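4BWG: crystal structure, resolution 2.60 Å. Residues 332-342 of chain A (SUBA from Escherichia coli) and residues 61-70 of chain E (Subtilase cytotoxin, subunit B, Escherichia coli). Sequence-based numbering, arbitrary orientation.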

ATOM      1  N   LYS A 332       5.257  -1.735   4.950  1.00 31.71           N
ATOM      2  CA  LYS A 332       5.669  -0.555   5.738  1.00 32.38           C
ATOM      3  C   LYS A 332       5.981   0.612   4.806  1.00 36.17           C
ATOM      4  O   LYS A 332       5.501   1.721   5.052  1.00 39.78           O
ATOM      5  CB  LYS A 332       6.878  -0.860   6.620  1.00 36.42           C
ATOM      6  CG  LYS A 332       6.559  -1.645   7.875  1.00 43.99           C
ATOM      7  CD  LYS A 332       7.786  -1.709   8.791  1.00 47.10           C
ATOM      8  CE  LYS A 332       7.807  -2.956   9.636  1.00 44.93           C
ATOM      9  NZ  LYS A 332       9.153  -3.191  10.219  1.00 47.26           N
ATOM     10  N   LYS A 333       6.756   0.364   3.726  1.00 29.03           N
ATOM     11  CA  LYS A 333       7.117   1.344   2.700  1.00 28.23           C
ATOM     12  C   LYS A 333       5.831   1.985   2.113  1.00 30.98           C
ATOM     13  O   LYS A 333       5.828   3.159   1.809  1.00 32.61           O
ATOM     14  CB  LYS A 333       7.982   0.667   1.592  1.00 29.17           C
ATOM     15  CG  LYS A 333       8.330   1.555   0.385  1.00 46.70           C
ATOM     16  CD  LYS A 333       9.276   0.899  -0.634  1.00 56.59           C
ATOM     17  CE  LYS A 333       9.455   1.700  -1.918  1.00 58.74           C
ATOM     18  NZ  LYS A 333      10.473   2.793  -1.807  1.00 53.98           N
ATOM     19  N   ASN A 334       4.751   1.224   1.986  1.00 26.46           N
ATOM     20  CA  ASN A 334       3.491   1.715   1.419  1.00 24.30           C
ATOM     21  C   ASN A 334       2.484   2.194   2.468  1.00 28.21           C
ATOM     22  O   ASN A 334       1.438   2.725   2.080  1.00 28.60           O
ATOM     23  CB  ASN A 334       2.839   0.641   0.555  1.00 20.11           C
ATOM     24  CG  ASN A 334       3.617   0.362  -0.678  1.00 31.21           C
ATOM     25  OD1 ASN A 334       3.652   1.166  -1.600  1.00 20.46           O
ATOM     26  ND2 ASN A 334       4.286  -0.764  -0.705  1.00 32.71           N
ATOM     27  N   TYR A 335       2.805   2.066   3.769  1.00 24.06           N
ATOM     28  CA  TYR A 335       1.914   2.482   4.846  1.00 23.51           C
ATOM     29  C   TYR A 335       1.465   3.937   4.692  1.00 25.62           C
ATOM     30  O   TYR A 335       0.275   4.181   4.648  1.00 24.25           O
ATOM     31  CB  TYR A 335       2.551   2.254   6.229  1.00 26.04           C
ATOM     32  CG  TYR A 335       1.640   2.641   7.379  1.00 27.53           C
ATOM     33  CD1 TYR A 335       0.693   1.748   7.878  1.00 29.84           C
ATOM     34  CD2 TYR A 335       1.710   3.906   7.957  1.00 28.50           C
ATOM     35  CE1 TYR A 335      -0.139   2.096   8.946  1.00 32.82           C
ATOM     36  CE2 TYR A 335       0.857   4.277   8.998  1.00 29.71           C
ATOM     37  CZ  TYR A 335      -0.077   3.375   9.477  1.00 36.72           C
ATOM     38  OH  TYR A 335      -0.926   3.731  10.492  1.00 42.98           O
ATOM     39  N   ILE A 336       2.385   4.894   4.605  1.00 23.63           N
ATOM     40  CA  ILE A 336       1.979   6.283   4.502  1.00 23.38           C
ATOM     41  C   ILE A 336       1.318   6.572   3.151  1.00 25.28           C
ATOM     42  O   ILE A 336       0.195   7.075   3.190  1.00 23.26           O
ATOM     43  CB  ILE A 336       3.131   7.272   4.853  1.00 27.59           C
ATOM     44  CG1 ILE A 336       3.555   7.036   6.321  1.00 29.54           C
ATOM     45  CG2 ILE A 336       2.692   8.740   4.632  1.00 28.18           C
ATOM     46  CD1 ILE A 336       4.632   7.727   6.775  1.00 33.06           C
ATOM     47  N   PRO A 337       1.892   6.266   1.952  1.00 24.76           N
ATOM     48  CA  PRO A 337       1.183   6.639   0.712  1.00 23.17           C
ATOM     49  C   PRO A 337      -0.198   5.962   0.533  1.00 24.74           C
ATOM     50  O   PRO A 337      -1.118   6.636   0.104  1.00 25.78           O
ATOM     51  CB  PRO A 337       2.151   6.225  -0.386  1.00 25.04           C
ATOM     52  CG  PRO A 337       3.460   6.114   0.264  1.00 30.73           C
ATOM     53  CD  PRO A 337       3.204   5.658   1.641  1.00 26.80           C
ATOM     54  N   VAL A 338      -0.359   4.700   0.923  1.00 19.74           N
ATOM     55  CA  VAL A 338      -1.587   3.923   0.753  1.00 18.88           C
ATOM     56  C   VAL A 338      -2.545   3.935   1.966  1.00 24.13           C
ATOM     57  O   VAL A 338      -3.747   4.048   1.744  1.00 24.05           O
ATOM     58  CB  VAL A 338      -1.249   2.463   0.374  1.00 22.81           C
ATOM     59  CG1 VAL A 338      -2.511   1.642   0.126  1.00 22.48           C
ATOM     60  CG2 VAL A 338      -0.336   2.421  -0.847  1.00 22.56           C
ATOM     61  N   ARG A 339      -2.055   3.775   3.214  1.00 22.55           N
ATOM     62  CA  ARG A 339      -2.947   3.711   4.386  1.00 23.93           C
ATOM     63  C   ARG A 339      -3.220   5.030   4.998  1.00 29.24           C
ATOM     64  O   ARG A 339      -4.255   5.164   5.668  1.00 29.83           O
ATOM     65  CB  ARG A 339      -2.418   2.788   5.529  1.00 28.48           C
ATOM     66  CG  ARG A 339      -1.946   1.371   5.151  1.00 32.10           C
ATOM     67  CD  ARG A 339      -2.905   0.680   4.215  1.00 30.85           C
ATOM     68  NE  ARG A 339      -3.238  -0.667   4.653  1.00 43.30           N
ATOM     69  CZ  ARG A 339      -2.531  -1.755   4.380  1.00 65.66           C
ATOM     70  NH1 ARG A 339      -1.389  -1.666   3.697  1.00 74.43           N
ATOM     71  NH2 ARG A 339      -2.935  -2.935   4.816  1.00 40.48           N
ATOM     72  N   GLN A 340      -2.266   5.983   4.879  1.00 27.36           N
ATOM     73  CA  GLN A 340      -2.387   7.298   5.533  1.00 28.32           C
ATOM     74  C   GLN A 340      -2.072   8.449   4.600  1.00 35.98           C
ATOM     75  O   GLN A 340      -1.194   9.258   4.891  1.00 36.08           O
ATOM     76  CB  GLN A 340      -1.482   7.393   6.781  1.00 29.62           C
ATOM     77  CG  GLN A 340      -1.571   6.227   7.742  1.00 25.33           C
ATOM     78  CD  GLN A 340      -2.922   5.936   8.372  1.00 52.29           C
ATOM     79  OE1 GLN A 340      -3.772   6.808   8.600  1.00 41.24           O
ATOM     80  NE2 GLN A 340      -3.126   4.677   8.713  1.00 64.23           N
ATOM     81  N   GLY A 341      -2.818   8.533   3.508  1.00 36.65           N
ATOM     82  CA  GLY A 341      -2.688   9.624   2.556  1.00 38.69           C
ATOM     83  C   GLY A 341      -2.972  10.977   3.184  1.00 48.32           C
ATOM     84  O   GLY A 341      -2.134  11.882   3.079  1.00 50.68           O
ATOM     85  N   ARG A 342      -4.122  11.098   3.912  1.00 46.00           N
ATOM     86  CA  ARG A 342      -4.601  12.333   4.570  1.00 47.79           C
ATOM     87  C   ARG A 342      -3.463  13.161   5.216  1.00 56.06           C
ATOM     88  O   ARG A 342      -2.684  12.641   6.025  1.00 56.10           O
ATOM     89  CB  ARG A 342      -5.728  12.046   5.570  1.00 45.68           C
ATOM     90  CG  ARG A 342      -7.103  11.949   4.872  1.00 55.96           C
ATOM     91  CD  ARG A 342      -8.284  12.340   5.745  1.00 74.85           C
ATOM     92  NE  ARG A 342      -8.914  13.594   5.311  1.00 88.42           N
ATOM     93  CZ  ARG A 342      -9.960  14.157   5.914  1.00104.64           C
ATOM     94  NH1 ARG A 342     -10.504  13.587   6.982  1.00 90.90           N
ATOM     95  NH2 ARG A 342     -10.470  15.295   5.454  1.00 89.60           N
TER
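Chain E 61-70: YNQALYFYTT

Residues 61-70 of chain E form a continuous α-helix that packs across the short helix 335-339 of chain A. The axes approach to 9.2 Å, and the N-to-C directions enclose an angle of 115° (signed crossing angle -115°), so the two segments run obliquely and partly against each other. Accordingly, the N-terminal part of this stretch of chain E lies by Gly A341 and its C-terminal part by Asn A334, with Pro A337 between them. Together the stretches bury 438 Å².

Tyr E61 takes no part in the contact. Asn E62, in the t rotamer, directs its CA-to-CB bond sideways, but the amide swings closer and brings ND2 to 2.7 Å from Gly A341 O, just beyond the point where chain A leaves helical geometry at Gln A340. Gln E63 and Ala E64 lie out of reach. One turn after Tyr E61, Leu E65 points toward chain A, and its carbonyl O lies 4.4 Å from Pro A337 CG. The backbones come closest at Tyr E66, whose CA is 5.0 Å from Pro A337 CA. Its ring lies oblique to two apolar neighbours: Tyr E66 CD2 is 3.8 Å from Pro A337 CB, and Tyr E66 CE2 is 4.3 Å from Val A338 CG2.

Phe E67 turns away, and Tyr E68 remains peripheral. Thr E69, with the largest covered area in either stretch, points toward chain A. Its hydroxyl donates a hydrogen bond back along the helix, from Thr E69 OG1 to Leu E65 O (2.7 Å), and OG1 also sits 3.3 Å from Pro A337 CG. Thr E69 CG2 reaches the end of the preceding chain A helix and the loop residue after it, 3.4 Å from Lys A333 O and 3.2 Å from Asn A334 OD1, and lies 3.9 Å from Lys A333 CG. Thr E70 points away, leaving Thr E69 as the last substantial contact.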

ATOM      1  N   TYR E  61       2.661  17.086  -3.076  1.00 43.63           N
ATOM      2  CA  TYR E  61       3.542  16.403  -2.130  1.00 42.82           C
ATOM      3  C   TYR E  61       3.058  14.967  -1.958  1.00 45.09           C
ATOM      4  O   TYR E  61       3.831  14.028  -2.108  1.00 45.61           O
ATOM      5  CB  TYR E  61       3.608  17.129  -0.780  1.00 44.25           C
ATOM      6  CG  TYR E  61       4.343  16.320   0.266  1.00 47.14           C
ATOM      7  CD1 TYR E  61       5.731  16.279   0.297  1.00 48.97           C
ATOM      8  CD2 TYR E  61       3.649  15.557   1.198  1.00 48.76           C
ATOM      9  CE1 TYR E  61       6.414  15.500   1.231  1.00 47.56           C
ATOM     10  CE2 TYR E  61       4.322  14.774   2.137  1.00 50.56           C
ATOM     11  CZ  TYR E  61       5.706  14.759   2.154  1.00 56.55           C
ATOM     12  OH  TYR E  61       6.368  13.996   3.077  1.00 59.84           O
ATOM     13  N   ASN E  62       1.768  14.817  -1.675  1.00 38.60           N
ATOM     14  CA  ASN E  62       1.117  13.550  -1.451  1.00 35.93           C
ATOM     15  C   ASN E  62       1.262  12.646  -2.670  1.00 36.11           C
ATOM     16  O   ASN E  62       1.617  11.472  -2.524  1.00 35.25           O
ATOM     17  CB  ASN E  62      -0.360  13.800  -1.143  1.00 34.72           C
ATOM     18  CG  ASN E  62      -1.108  12.569  -0.736  1.00 57.56           C
ATOM     19  OD1 ASN E  62      -1.402  11.680  -1.546  1.00 53.52           O
ATOM     20  ND2 ASN E  62      -1.465  12.514   0.531  1.00 45.03           N
ATOM     21  N   GLN E  63       0.956  13.192  -3.866  1.00 31.11           N
ATOM     22  CA  GLN E  63       0.992  12.475  -5.117  1.00 30.18           C
ATOM     23  C   GLN E  63       2.417  12.072  -5.496  1.00 35.50           C
ATOM     24  O   GLN E  63       2.643  10.912  -5.873  1.00 36.33           O
ATOM     25  CB  GLN E  63       0.337  13.313  -6.220  1.00 31.14           C
ATOM     26  CG  GLN E  63      -0.260  12.478  -7.368  1.00 38.09           C
ATOM     27  CD  GLN E  63      -1.319  11.526  -6.904  1.00 50.20           C
ATOM     28  OE1 GLN E  63      -2.410  11.934  -6.510  1.00 46.95           O
ATOM     29  NE2 GLN E  63      -1.013  10.250  -6.865  1.00 39.70           N
ATOM     30  N   ALA E  64       3.382  13.012  -5.384  1.00 34.04           N
ATOM     31  CA  ALA E  64       4.793  12.755  -5.688  1.00 34.46           C
ATOM     32  C   ALA E  64       5.407  11.690  -4.767  1.00 35.86           C
ATOM     33  O   ALA E  64       6.152  10.829  -5.240  1.00 37.35           O
ATOM     34  CB  ALA E  64       5.593  14.027  -5.609  1.00 36.44           C
ATOM     35  N   LEU E  65       5.086  11.729  -3.468  1.00 30.03           N
ATOM     36  CA  LEU E  65       5.582  10.718  -2.537  1.00 28.07           C
ATOM     37  C   LEU E  65       4.984   9.355  -2.877  1.00 29.49           C
ATOM     38  O   LEU E  65       5.696   8.344  -2.821  1.00 29.41           O
ATOM     39  CB  LEU E  65       5.289  11.110  -1.081  1.00 26.92           C
ATOM     40  CG  LEU E  65       5.927  10.242  -0.025  1.00 29.54           C
ATOM     41  CD1 LEU E  65       7.438  10.288  -0.118  1.00 31.37           C
ATOM     42  CD2 LEU E  65       5.466  10.646   1.349  1.00 33.23           C
ATOM     43  N   TYR E  66       3.682   9.335  -3.248  1.00 26.51           N
ATOM     44  CA  TYR E  66       2.988   8.111  -3.657  1.00 24.56           C
ATOM     45  C   TYR E  66       3.709   7.508  -4.871  1.00 29.79           C
ATOM     46  O   TYR E  66       4.017   6.318  -4.855  1.00 29.11           O
ATOM     47  CB  TYR E  66       1.497   8.394  -3.968  1.00 22.96           C
ATOM     48  CG  TYR E  66       0.741   7.190  -4.503  1.00 19.43           C
ATOM     49  CD1 TYR E  66       0.693   6.920  -5.866  1.00 18.90           C
ATOM     50  CD2 TYR E  66       0.105   6.306  -3.644  1.00 18.22           C
ATOM     51  CE1 TYR E  66       0.058   5.786  -6.357  1.00 18.25           C
ATOM     52  CE2 TYR E  66      -0.563   5.182  -4.129  1.00 15.09           C
ATOM     53  CZ  TYR E  66      -0.585   4.930  -5.489  1.00 20.44           C
ATOM     54  OH  TYR E  66      -1.270   3.863  -6.020  1.00 21.76           O
ATOM     55  N   PHE E  67       4.008   8.330  -5.895  1.00 29.93           N
ATOM     56  CA  PHE E  67       4.664   7.833  -7.108  1.00 32.39           C
ATOM     57  C   PHE E  67       6.136   7.493  -6.870  1.00 38.63           C
ATOM     58  O   PHE E  67       6.654   6.574  -7.510  1.00 39.53           O
ATOM     59  CB  PHE E  67       4.519   8.820  -8.275  1.00 34.86           C
ATOM     60  CG  PHE E  67       3.125   8.970  -8.857  1.00 35.01           C
ATOM     61  CD1 PHE E  67       2.285   7.870  -8.988  1.00 36.33           C
ATOM     62  CD2 PHE E  67       2.671  10.208  -9.311  1.00 36.89           C
ATOM     63  CE1 PHE E  67       1.012   8.008  -9.553  1.00 37.52           C
ATOM     64  CE2 PHE E  67       1.406  10.340  -9.902  1.00 38.80           C
ATOM     65  CZ  PHE E  67       0.591   9.244 -10.025  1.00 36.69           C
ATOM     66  N   TYR E  68       6.808   8.209  -5.958  1.00 35.42           N
ATOM     67  CA  TYR E  68       8.159   7.827  -5.566  1.00 35.96           C
ATOM     68  C   TYR E  68       8.141   6.391  -4.978  1.00 39.65           C
ATOM     69  O   TYR E  68       9.046   5.590  -5.251  1.00 41.45           O
ATOM     70  CB  TYR E  68       8.735   8.819  -4.531  1.00 37.22           C
ATOM     71  CG  TYR E  68      10.053   8.373  -3.930  1.00 38.79           C
ATOM     72  CD1 TYR E  68      11.228   8.403  -4.677  1.00 42.10           C
ATOM     73  CD2 TYR E  68      10.114   7.854  -2.642  1.00 39.10           C
ATOM     74  CE1 TYR E  68      12.434   7.948  -4.146  1.00 42.48           C
ATOM     75  CE2 TYR E  68      11.313   7.398  -2.099  1.00 41.46           C
ATOM     76  CZ  TYR E  68      12.472   7.447  -2.855  1.00 47.96           C
ATOM     77  OH  TYR E  68      13.664   7.050  -2.303  1.00 47.48           O
ATOM     78  N   THR E  69       7.101   6.079  -4.169  1.00 32.69           N
ATOM     79  CA  THR E  69       6.942   4.785  -3.515  1.00 30.47           C
ATOM     80  C   THR E  69       6.642   3.640  -4.536  1.00 34.14           C
ATOM     81  O   THR E  69       7.217   2.557  -4.411  1.00 35.32           O
ATOM     82  CB  THR E  69       5.855   4.898  -2.444  1.00 29.12           C
ATOM     83  OG1 THR E  69       6.160   6.008  -1.600  1.00 31.77           O
ATOM     84  CG2 THR E  69       5.707   3.655  -1.602  1.00 20.42           C
ATOM     85  N   THR E  70       5.719   3.843  -5.494  1.00 29.35           N
ATOM     86  CA  THR E  70       5.376   2.813  -6.468  1.00 28.30           C
ATOM     87  C   THR E  70       6.486   2.624  -7.505  1.00 34.04           C
ATOM     88  O   THR E  70       6.702   1.515  -8.001  1.00 34.55           O
ATOM     89  CB  THR E  70       4.041   3.134  -7.185  1.00 29.52           C
ATOM     90  OG1 THR E  70       4.187   4.302  -7.997  1.00 32.55           O
ATOM     91  CG2 THR E  70       2.874   3.292  -6.241  1.00 21.32           C
TER